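Local atomic coordinates of flagellar hook-associated protein 2 (Helicobacter pylori, PDB entry 6IWY), a protein that caps the tip of the growing flagellar filament, where it helps flagellin monomers polymerise and keeps them from leaking out of the central channel. Residues I209-L214 against L220-R225; K64-N69 against H130-L135; D122-F127 against L362-D367. One frame throughout, in Å; residues are numbered along the deposited sequence.

Contact 1: I209-L214 against L220-R225; sequences ISIDTL and LIINDR
S210 and N223 face each other through two backbone hydrogen bonds, S210 N to N223 O (3.1 Å) and N223 N to S210 O (2.9 Å). The same exchange is repeated two residues along, D212 N to I221 O at 3.1 Å and I221 N to D212 O at 2.9 Å. The non-hydrogen-bonded pair I211-I222 lies between them, and I209-D224 and T213-L220 flank them; here CA-H groups point at carbonyls, as I211 CA does at I221 O (3.3 Å).

The two strands, 156° apart in direction, form a beta hairpin joined by the four-residue loop 215-218, and 209-214 is an outermost strand of a three-stranded antiparallel sheet that continues through 219-224 to 129-132.

Apolar contacts dominate the middle of the face carrying I209, I211, T213, L220, I222 and D224. I211 and I222 lie alongside each other, CG1 of I211 4.0 Å from CG2 of I222, while CG2 of I211 touches CD2 of L220 (4.1 Å). Branched aliphatic residues suit the buried positions 209, 211, 220 and 222: helix 179-196 packs M190 on I211 and I186 on L220, while I209 and I222 meet strand 154-158. D224, at the end of this face, forms a salt bridge with R226. On the other face I221 takes CG1 anti to its N (chi1 -174°), which puts CG2 beside D212 CB, 3.8 Å away.

Polar ends on that second face look beyond the hairpin. D212 OD2 forms a salt bridge with R124 and accepts a hydrogen bond from Y126 OH, whereas the ND2 of buried N223 is bonded to the carbonyls of F127 and S129.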
loop_
_atom_site.group_PDB
_atom_site.type_symbol
_atom_site.label_atom_id
_atom_site.label_comp_id
_atom_site.label_asym_id
_atom_site.label_seq_id
_atom_site.Cartn_x
_atom_site.Cartn_y
_atom_site.Cartn_z
ATOM N N ILE A 209 6.392 -0.798 9.453
ATOM C CA ILE A 209 6.362 -2.184 9.021
ATOM C C ILE A 209 5.436 -2.966 9.914
ATOM O O ILE A 209 5.576 -2.945 11.141
ATOM C CB ILE A 209 7.740 -2.857 9.025
ATOM C CG1 ILE A 209 8.650 -2.177 8.019
ATOM C CG2 ILE A 209 7.606 -4.261 8.576
ATOM C CD1 ILE A 209 10.047 -2.847 7.911
ATOM N N SER A 210 4.502 -3.669 9.294
ATOM C CA SER A 210 3.674 -4.589 10.031
ATOM C C SER A 210 3.420 -5.848 9.229
ATOM O O SER A 210 3.559 -5.870 8.002
ATOM C CB SER A 210 2.353 -3.921 10.395
ATOM O OG SER A 210 1.745 -3.435 9.226
ATOM N N ILE A 211 3.037 -6.886 9.960
ATOM C CA ILE A 211 2.664 -8.170 9.420
ATOM C C ILE A 211 1.333 -8.570 10.049
ATOM O O ILE A 211 1.290 -9.009 11.185
ATOM C CB ILE A 211 3.720 -9.200 9.786
ATOM C CG1 ILE A 211 5.047 -8.861 9.111
ATOM C CG2 ILE A 211 3.309 -10.576 9.339
ATOM C CD1 ILE A 211 6.179 -8.924 10.023
ATOM N N ASP A 212 0.253 -8.408 9.303
ATOM C CA ASP A 212 -1.096 -8.753 9.753
ATOM C C ASP A 212 -1.525 -10.138 9.258
ATOM O O ASP A 212 -1.045 -10.617 8.239
ATOM C CB ASP A 212 -2.127 -7.747 9.200
ATOM C CG ASP A 212 -1.986 -6.338 9.775
ATOM O OD1 ASP A 212 -1.379 -6.169 10.846
ATOM O OD2 ASP A 212 -2.506 -5.389 9.134
ATOM N N THR A 213 -2.458 -10.753 9.978
ATOM C CA THR A 213 -3.163 -11.920 9.474
ATOM C C THR A 213 -4.509 -11.494 8.886
ATOM O O THR A 213 -5.125 -10.525 9.323
ATOM C CB THR A 213 -3.406 -12.964 10.558
ATOM O OG1 THR A 213 -4.513 -12.561 11.367
ATOM C CG2 THR A 213 -2.167 -13.123 11.431
ATOM N N LEU A 214 -4.967 -12.264 7.911
ATOM C CA LEU A 214 -6.130 -11.901 7.122
ATOM C C LEU A 214 -6.828 -13.167 6.595
ATOM O O LEU A 214 -6.334 -14.273 6.792
ATOM C CB LEU A 214 -5.658 -10.928 6.039
ATOM C CG LEU A 214 -6.038 -10.979 4.567
ATOM C CD1 LEU A 214 -7.444 -10.409 4.223
ATOM C CD2 LEU A 214 -4.937 -10.177 3.877
ATOM N N LEU A 220 -1.204 -14.069 5.503
ATOM C CA LEU A 220 -0.362 -13.105 6.129
ATOM C C LEU A 220 -0.150 -12.031 5.103
ATOM O O LEU A 220 -0.147 -12.307 3.901
ATOM C CB LEU A 220 0.999 -13.725 6.471
ATOM C CG LEU A 220 1.333 -13.917 7.944
ATOM C CD1 LEU A 220 0.346 -14.851 8.610
ATOM C CD2 LEU A 220 2.748 -14.454 8.092
ATOM N N ILE A 221 0.050 -10.808 5.564
ATOM C CA ILE A 221 0.385 -9.715 4.671
ATOM C C ILE A 221 1.466 -8.864 5.320
ATOM O O ILE A 221 1.297 -8.372 6.430
ATOM C CB ILE A 221 -0.885 -8.893 4.304
ATOM C CG1 ILE A 221 -0.541 -7.826 3.252
ATOM C CG2 ILE A 221 -1.461 -8.261 5.532
ATOM C CD1 ILE A 221 -1.680 -7.370 2.421
ATOM N N ILE A 222 2.613 -8.750 4.673
ATOM C CA ILE A 222 3.673 -7.831 5.131
ATOM C C ILE A 222 3.345 -6.511 4.427
ATOM O O ILE A 222 3.061 -6.509 3.235
ATOM C CB ILE A 222 5.092 -8.350 4.737
ATOM C CG1 ILE A 222 5.221 -9.840 5.091
ATOM C CG2 ILE A 222 6.211 -7.574 5.466
ATOM C CD1 ILE A 222 6.510 -10.547 4.584
ATOM N N ASN A 223 3.292 -5.414 5.162
ATOM C CA ASN A 223 3.055 -4.092 4.566
ATOM C C ASN A 223 4.115 -3.166 5.075
ATOM O O ASN A 223 4.478 -3.230 6.257
ATOM C CB ASN A 223 1.672 -3.536 4.915
ATOM C CG ASN A 223 1.488 -2.057 4.510
ATOM O OD1 ASN A 223 1.050 -1.260 5.315
ATOM N ND2 ASN A 223 1.813 -1.702 3.273
ATOM N N ASP A 224 4.650 -2.365 4.150
ATOM C CA ASP A 224 5.568 -1.274 4.447
ATOM C C ASP A 224 4.957 0.037 3.936
ATOM O O ASP A 224 4.854 0.239 2.728
ATOM C CB ASP A 224 6.906 -1.515 3.771
ATOM C CG ASP A 224 7.935 -0.413 4.088
ATOM O OD1 ASP A 224 7.730 0.403 5.038
ATOM O OD2 ASP A 224 8.974 -0.369 3.374
ATOM N N ARG A 225 4.548 0.910 4.851
ATOM C CA ARG A 225 3.920 2.138 4.467
ATOM C C ARG A 225 4.878 3.073 3.779
ATOM O O ARG A 225 4.428 3.946 3.035
ATOM C CB ARG A 225 3.360 2.877 5.651
ATOM C CG ARG A 225 2.298 2.194 6.463
ATOM C CD ARG A 225 1.973 3.052 7.762
ATOM N NE ARG A 225 1.280 2.198 8.739
ATOM C CZ ARG A 225 -0.048 2.033 8.817
ATOM N NH1 ARG A 225 -0.884 2.705 8.007
ATOM N NH2 ARG A 225 -0.549 1.182 9.722
#

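Contact 2: K64-N69 against H130-L135; sequences KFYTQN and HLQSTL
Y66 and H130 meet ring against ring as an oblique pair, with centroids 3.8 Å apart and planes inclined by 32°. The imidazole comes in over one face of the phenol ring, NE2 first: this nitrogen lies near the inner end of the ring, 3.1 Å from Y66 CG, while CE1 reaches further along it, 3.6 Å from Y66 CE1. In the reverse sense, Y66 CD2 sits over one face of the imidazole, toward its rim. Two flat groups suit this site because they can spread contact over many atoms between strands whose backbones do not pair here; the nearest CA atoms, those of Y66 and H130, are 8.2 Å apart. Y66 spans that distance by extending with CG anti to the backbone N (chi1 168°).

The polar part of the contact is one side-chain hydrogen bond. Y66 OH donates to Q132 OE1 at 3.1 Å, the amide oxygen lying at the phenol's edge. The hydroxyl stands above the carbonyl plane, 43° out of it, and the amide is turned steeply against the ring. Glutamine is long enough for this, its chain stretched out beyond CG. H130 has a polar partner of its own: NE2 is hydrogen-bonded to D71, which also touches Y66 and may favour a protonated imidazole.

I221 of strand 219-224 packs on both Y66 and H130. The contact thus bridges the sheet of strands 70-76, 61-67 and 126-127 and the neighbouring sheet in which 129-132 is an outermost strand.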
loop_
_atom_site.group_PDB
_atom_site.type_symbol
_atom_site.label_atom_id
_atom_site.label_comp_id
_atom_site.label_asym_id
_atom_site.label_seq_id
_atom_site.Cartn_x
_atom_site.Cartn_y
_atom_site.Cartn_z
ATOM N N LYS A 64 0.182 5.436 -3.589
ATOM C CA LYS A 64 0.041 3.995 -3.758
ATOM C C LYS A 64 -0.700 3.393 -2.578
ATOM O O LYS A 64 -0.277 3.559 -1.422
ATOM C CB LYS A 64 1.429 3.349 -3.796
ATOM C CG LYS A 64 2.047 3.240 -5.180
ATOM C CD LYS A 64 3.528 2.765 -5.135
ATOM C CE LYS A 64 3.691 1.323 -4.606
ATOM N NZ LYS A 64 4.964 0.627 -5.079
ATOM N N PHE A 65 -1.763 2.650 -2.836
ATOM C CA PHE A 65 -2.324 1.806 -1.778
ATOM C C PHE A 65 -3.011 0.620 -2.376
ATOM O O PHE A 65 -3.236 0.596 -3.582
ATOM C CB PHE A 65 -3.278 2.594 -0.878
ATOM C CG PHE A 65 -4.356 3.288 -1.625
ATOM C CD1 PHE A 65 -5.507 2.612 -1.989
ATOM C CD2 PHE A 65 -4.199 4.598 -2.006
ATOM C CE1 PHE A 65 -6.502 3.236 -2.708
ATOM C CE2 PHE A 65 -5.190 5.242 -2.738
ATOM C CZ PHE A 65 -6.349 4.554 -3.093
ATOM N N TYR A 66 -3.369 -0.332 -1.521
ATOM C CA TYR A 66 -3.890 -1.645 -1.920
ATOM C C TYR A 66 -5.077 -2.048 -1.058
ATOM O O TYR A 66 -4.992 -2.058 0.166
ATOM C CB TYR A 66 -2.815 -2.695 -1.780
ATOM C CG TYR A 66 -3.270 -4.126 -1.872
ATOM C CD1 TYR A 66 -3.440 -4.762 -3.129
ATOM C CD2 TYR A 66 -3.454 -4.897 -0.727
ATOM C CE1 TYR A 66 -3.819 -6.131 -3.222
ATOM C CE2 TYR A 66 -3.833 -6.260 -0.809
ATOM C CZ TYR A 66 -4.011 -6.865 -2.053
ATOM O OH TYR A 66 -4.388 -8.193 -2.134
ATOM N N THR A 67 -6.177 -2.405 -1.708
ATOM C CA THR A 67 -7.361 -2.862 -1.027
ATOM C C THR A 67 -8.236 -3.600 -2.024
ATOM O O THR A 67 -8.037 -3.477 -3.246
ATOM C CB THR A 67 -8.079 -1.682 -0.394
ATOM O OG1 THR A 67 -8.939 -2.164 0.639
ATOM C CG2 THR A 67 -8.882 -0.862 -1.413
ATOM N N GLN A 68 -9.185 -4.379 -1.517
ATOM C CA GLN A 68 -10.052 -5.207 -2.380
ATOM C C GLN A 68 -9.227 -5.946 -3.424
ATOM O O GLN A 68 -9.615 -6.060 -4.578
ATOM C CB GLN A 68 -11.122 -4.338 -3.077
ATOM N N ASN A 69 -8.071 -6.435 -3.015
ATOM C CA ASN A 69 -7.172 -7.152 -3.894
ATOM C C ASN A 69 -6.740 -6.376 -5.115
ATOM O O ASN A 69 -6.445 -6.965 -6.150
ATOM C CB ASN A 69 -7.803 -8.478 -4.321
ATOM C CG ASN A 69 -7.743 -9.518 -3.236
ATOM O OD1 ASN A 69 -7.010 -10.520 -3.369
ATOM N ND2 ASN A 69 -8.490 -9.299 -2.146
ATOM N N HIS A 130 3.436 -4.239 -0.262
ATOM C CA HIS A 130 2.963 -5.374 0.503
ATOM C C HIS A 130 3.269 -6.688 -0.235
ATOM O O HIS A 130 3.322 -6.692 -1.444
ATOM C CB HIS A 130 1.469 -5.248 0.707
ATOM C CG HIS A 130 0.692 -5.410 -0.556
ATOM N ND1 HIS A 130 0.335 -6.651 -1.058
ATOM C CD2 HIS A 130 0.239 -4.494 -1.447
ATOM C CE1 HIS A 130 -0.341 -6.481 -2.182
ATOM N NE2 HIS A 130 -0.408 -5.183 -2.441
ATOM N N LEU A 131 3.482 -7.765 0.520
ATOM C CA LEU A 131 3.487 -9.109 -0.019
ATOM C C LEU A 131 2.473 -9.933 0.752
ATOM O O LEU A 131 2.348 -9.793 1.952
ATOM C CB LEU A 131 4.852 -9.770 0.115
ATOM C CG LEU A 131 5.871 -9.649 -1.001
ATOM C CD1 LEU A 131 7.095 -10.513 -0.643
ATOM C CD2 LEU A 131 5.287 -10.062 -2.354
ATOM N N GLN A 132 1.798 -10.838 0.059
ATOM C CA GLN A 132 0.676 -11.574 0.629
ATOM C C GLN A 132 0.844 -13.070 0.441
ATOM O O GLN A 132 1.211 -13.529 -0.639
ATOM C CB GLN A 132 -0.634 -11.157 -0.040
ATOM C CG GLN A 132 -1.824 -11.450 0.825
ATOM C CD GLN A 132 -3.116 -11.405 0.051
ATOM O OE1 GLN A 132 -3.802 -10.368 0.036
ATOM N NE2 GLN A 132 -3.455 -12.520 -0.628
ATOM N N SER A 133 0.518 -13.817 1.488
ATOM C CA SER A 133 0.659 -15.241 1.486
ATOM C C SER A 133 -0.675 -15.896 1.663
ATOM O O SER A 133 -1.616 -15.278 2.169
ATOM C CB SER A 133 1.543 -15.686 2.634
ATOM O OG SER A 133 0.779 -15.900 3.800
ATOM N N THR A 134 -0.714 -17.174 1.277
ATOM C CA THR A 134 -1.867 -18.050 1.412
ATOM C C THR A 134 -1.358 -19.444 1.816
ATOM O O THR A 134 -0.858 -20.187 0.966
ATOM C CB THR A 134 -2.618 -18.085 0.072
ATOM O OG1 THR A 134 -2.885 -16.728 -0.322
ATOM C CG2 THR A 134 -3.954 -18.900 0.130
ATOM N N LEU A 135 -1.423 -19.758 3.116
ATOM C CA LEU A 135 -1.211 -21.121 3.618
ATOM C C LEU A 135 -2.394 -22.021 3.270
ATOM O O LEU A 135 -3.536 -21.723 3.624
ATOM C CB LEU A 135 -1.070 -21.155 5.140
ATOM C CG LEU A 135 0.259 -20.874 5.845
ATOM C CD1 LEU A 135 0.132 -21.246 7.342
ATOM C CD2 LEU A 135 1.442 -21.610 5.192
#

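Contact 3: D122-F127 against L362-D367; sequences DNRVYF and LQKASD
R124 and A365 bring their CA atoms to 5.1 Å where two largely irregular pieces of chain pass each other without pairing as strands. A365 turns its methyl toward 122-127, where CB rests on the backbone, 3.5 Å from N123 C, and also meets R124 CG (3.8 Å). A small apolar residue fits so close to a main chain, and this one is buried.

K364 and R124 lie side by side, their side chains running the same way. The lysine presents its methylenes, CD standing over one face of the guanidinium, 3.3 Å from R124 NH2. Arginine suits this role, since its flat group can pack against aliphatic carbons while NH2 makes a salt bridge to D212. A bend at chi3 (71°) lets the chain run alongside K364 while NH2 reaches that carboxylate. K364 NZ is 4.1 Å from the same NH2, a proximity of like charges that D212 probably helps to offset; Y126 OH lies over the opposite face of the guanidinium and is hydrogen-bonded to D212 as well.

At 362 the chain turns a corner, with L362 and Q363 both facing I42 in a classic beta bulge, and D41 receives a hydrogen bond from A365 N. The segment 362-367 thereby passes from strand 359-361, at the margin of one sheet, to strand 368-371 of another, while 122-127 ends in strand 126-127, beside 61-67.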
loop_
_atom_site.group_PDB
_atom_site.type_symbol
_atom_site.label_atom_id
_atom_site.label_comp_id
_atom_site.label_asym_id
_atom_site.label_seq_id
_atom_site.Cartn_x
_atom_site.Cartn_y
_atom_site.Cartn_z
ATOM N N ASP A 122 -11.638 -7.799 4.038
ATOM C CA ASP A 122 -10.983 -7.600 2.731
ATOM C C ASP A 122 -10.830 -6.127 2.321
ATOM O O ASP A 122 -10.259 -5.833 1.274
ATOM C CB ASP A 122 -11.760 -8.322 1.619
ATOM C CG ASP A 122 -11.654 -9.831 1.700
ATOM O OD1 ASP A 122 -10.932 -10.342 2.597
ATOM O OD2 ASP A 122 -12.288 -10.511 0.850
ATOM N N ASN A 123 -11.339 -5.190 3.115
ATOM C CA ASN A 123 -11.243 -3.779 2.721
ATOM C C ASN A 123 -10.293 -2.966 3.549
ATOM O O ASN A 123 -10.401 -1.759 3.595
ATOM C CB ASN A 123 -12.627 -3.118 2.676
ATOM C CG ASN A 123 -13.456 -3.618 1.515
ATOM O OD1 ASN A 123 -13.346 -3.105 0.399
ATOM N ND2 ASN A 123 -14.268 -4.643 1.763
ATOM N N ARG A 124 -9.327 -3.604 4.183
ATOM C CA ARG A 124 -8.330 -2.817 4.893
ATOM C C ARG A 124 -7.567 -2.102 3.798
ATOM O O ARG A 124 -7.491 -2.628 2.685
ATOM C CB ARG A 124 -7.471 -3.691 5.772
ATOM C CG ARG A 124 -8.281 -4.262 6.921
ATOM C CD ARG A 124 -7.463 -5.129 7.828
ATOM N NE ARG A 124 -6.514 -4.358 8.635
ATOM C CZ ARG A 124 -5.612 -4.895 9.462
ATOM N NH1 ARG A 124 -5.530 -6.218 9.604
ATOM N NH2 ARG A 124 -4.794 -4.094 10.174
ATOM N N VAL A 125 -7.111 -0.876 4.053
ATOM C CA VAL A 125 -6.271 -0.173 3.088
ATOM C C VAL A 125 -4.796 -0.242 3.506
ATOM O O VAL A 125 -4.421 0.205 4.560
ATOM C CB VAL A 125 -6.669 1.272 2.922
ATOM C CG1 VAL A 125 -5.694 1.947 2.010
ATOM C CG2 VAL A 125 -8.060 1.413 2.329
ATOM N N TYR A 126 -3.956 -0.811 2.669
ATOM C CA TYR A 126 -2.555 -0.938 3.001
ATOM C C TYR A 126 -1.845 0.030 2.116
ATOM O O TYR A 126 -1.877 -0.132 0.922
ATOM C CB TYR A 126 -2.067 -2.355 2.768
ATOM C CG TYR A 126 -2.647 -3.307 3.761
ATOM C CD1 TYR A 126 -3.730 -4.110 3.442
ATOM C CD2 TYR A 126 -2.146 -3.371 5.034
ATOM C CE1 TYR A 126 -4.283 -4.976 4.389
ATOM C CE2 TYR A 126 -2.679 -4.212 5.973
ATOM C CZ TYR A 126 -3.748 -5.012 5.649
ATOM O OH TYR A 126 -4.256 -5.847 6.616
ATOM N N PHE A 127 -1.231 1.056 2.697
ATOM C CA PHE A 127 -0.510 2.050 1.926
ATOM C C PHE A 127 0.871 1.519 1.648
ATOM O O PHE A 127 1.384 0.740 2.415
ATOM C CB PHE A 127 -0.432 3.367 2.704
ATOM C CG PHE A 127 -1.760 3.996 2.902
ATOM C CD1 PHE A 127 -2.429 3.861 4.102
ATOM C CD2 PHE A 127 -2.365 4.680 1.868
ATOM C CE1 PHE A 127 -3.677 4.421 4.262
ATOM C CE2 PHE A 127 -3.608 5.229 2.007
ATOM C CZ PHE A 127 -4.276 5.097 3.200
ATOM N N LEU A 362 -7.597 4.822 11.779
ATOM C CA LEU A 362 -8.504 5.146 12.903
ATOM C C LEU A 362 -9.485 3.999 13.231
ATOM O O LEU A 362 -9.919 3.833 14.374
ATOM C CB LEU A 362 -9.284 6.405 12.576
ATOM C CG LEU A 362 -8.474 7.703 12.622
ATOM C CD1 LEU A 362 -9.414 8.920 12.489
ATOM C CD2 LEU A 362 -7.686 7.797 13.884
ATOM N N GLN A 363 -9.818 3.214 12.216
ATOM C CA GLN A 363 -10.751 2.107 12.348
ATOM C C GLN A 363 -10.457 1.059 11.277
ATOM O O GLN A 363 -10.370 1.393 10.104
ATOM C CB GLN A 363 -12.170 2.612 12.148
ATOM C CG GLN A 363 -13.148 1.525 12.081
ATOM C CD GLN A 363 -14.539 2.022 12.048
ATOM O OE1 GLN A 363 -15.037 2.554 13.037
ATOM N NE2 GLN A 363 -15.203 1.833 10.912
ATOM N N LYS A 364 -10.310 -0.198 11.690
ATOM C CA LYS A 364 -9.968 -1.267 10.747
ATOM C C LYS A 364 -11.196 -1.928 10.189
ATOM O O LYS A 364 -12.039 -2.408 10.949
ATOM C CB LYS A 364 -9.142 -2.359 11.401
ATOM C CG LYS A 364 -7.819 -1.911 11.942
ATOM C CD LYS A 364 -7.032 -3.139 12.437
ATOM C CE LYS A 364 -5.851 -2.774 13.340
ATOM N NZ LYS A 364 -5.527 -3.981 14.167
ATOM N N ALA A 365 -11.266 -1.967 8.863
ATOM C CA ALA A 365 -12.216 -2.818 8.151
ATOM C C ALA A 365 -12.208 -4.162 8.812
ATOM O O ALA A 365 -11.141 -4.660 9.172
ATOM C CB ALA A 365 -11.817 -2.962 6.711
ATOM N N SER A 366 -13.389 -4.745 8.988
ATOM C CA SER A 366 -13.533 -6.027 9.693
ATOM C C SER A 366 -14.860 -6.684 9.365
ATOM O O SER A 366 -15.822 -6.005 9.039
ATOM C CB SER A 366 -13.381 -5.827 11.204
ATOM O OG SER A 366 -14.621 -5.587 11.850
ATOM N N ASP A 367 -14.886 -8.013 9.417
ATOM C CA ASP A 367 -16.090 -8.801 9.159
ATOM C C ASP A 367 -16.971 -8.688 10.405
ATOM O O ASP A 367 -16.486 -8.397 11.469
ATOM C CB ASP A 367 -15.752 -10.296 8.889
ATOM C CG ASP A 367 -14.965 -10.546 7.566
ATOM O OD1 ASP A 367 -15.154 -9.833 6.567
ATOM O OD2 ASP A 367 -14.161 -11.518 7.508
#

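Overall arrangement
From the N terminus of this fragment, which lacks both ends of the full-length protein, 64-69 comes first, then 122-127, which opens contact 3 before 130-135 closes contact 2; the two contacts therefore cross. Contact 1 follows contact 2 in series, a short hairpin nested within the long loop that 362-367 closes. Strand 129-132 of contact 2 pairs with 219-224 of contact 1, while Y66 N bonds to Y126 O, uniting contacts 2 and 3 in the sheet containing 61-67. Polar bonds from D212 and N223 tie contact 1 to 122-127 of contact 3. Together they join two small sheets to the late chain segment leading toward strand 368-371.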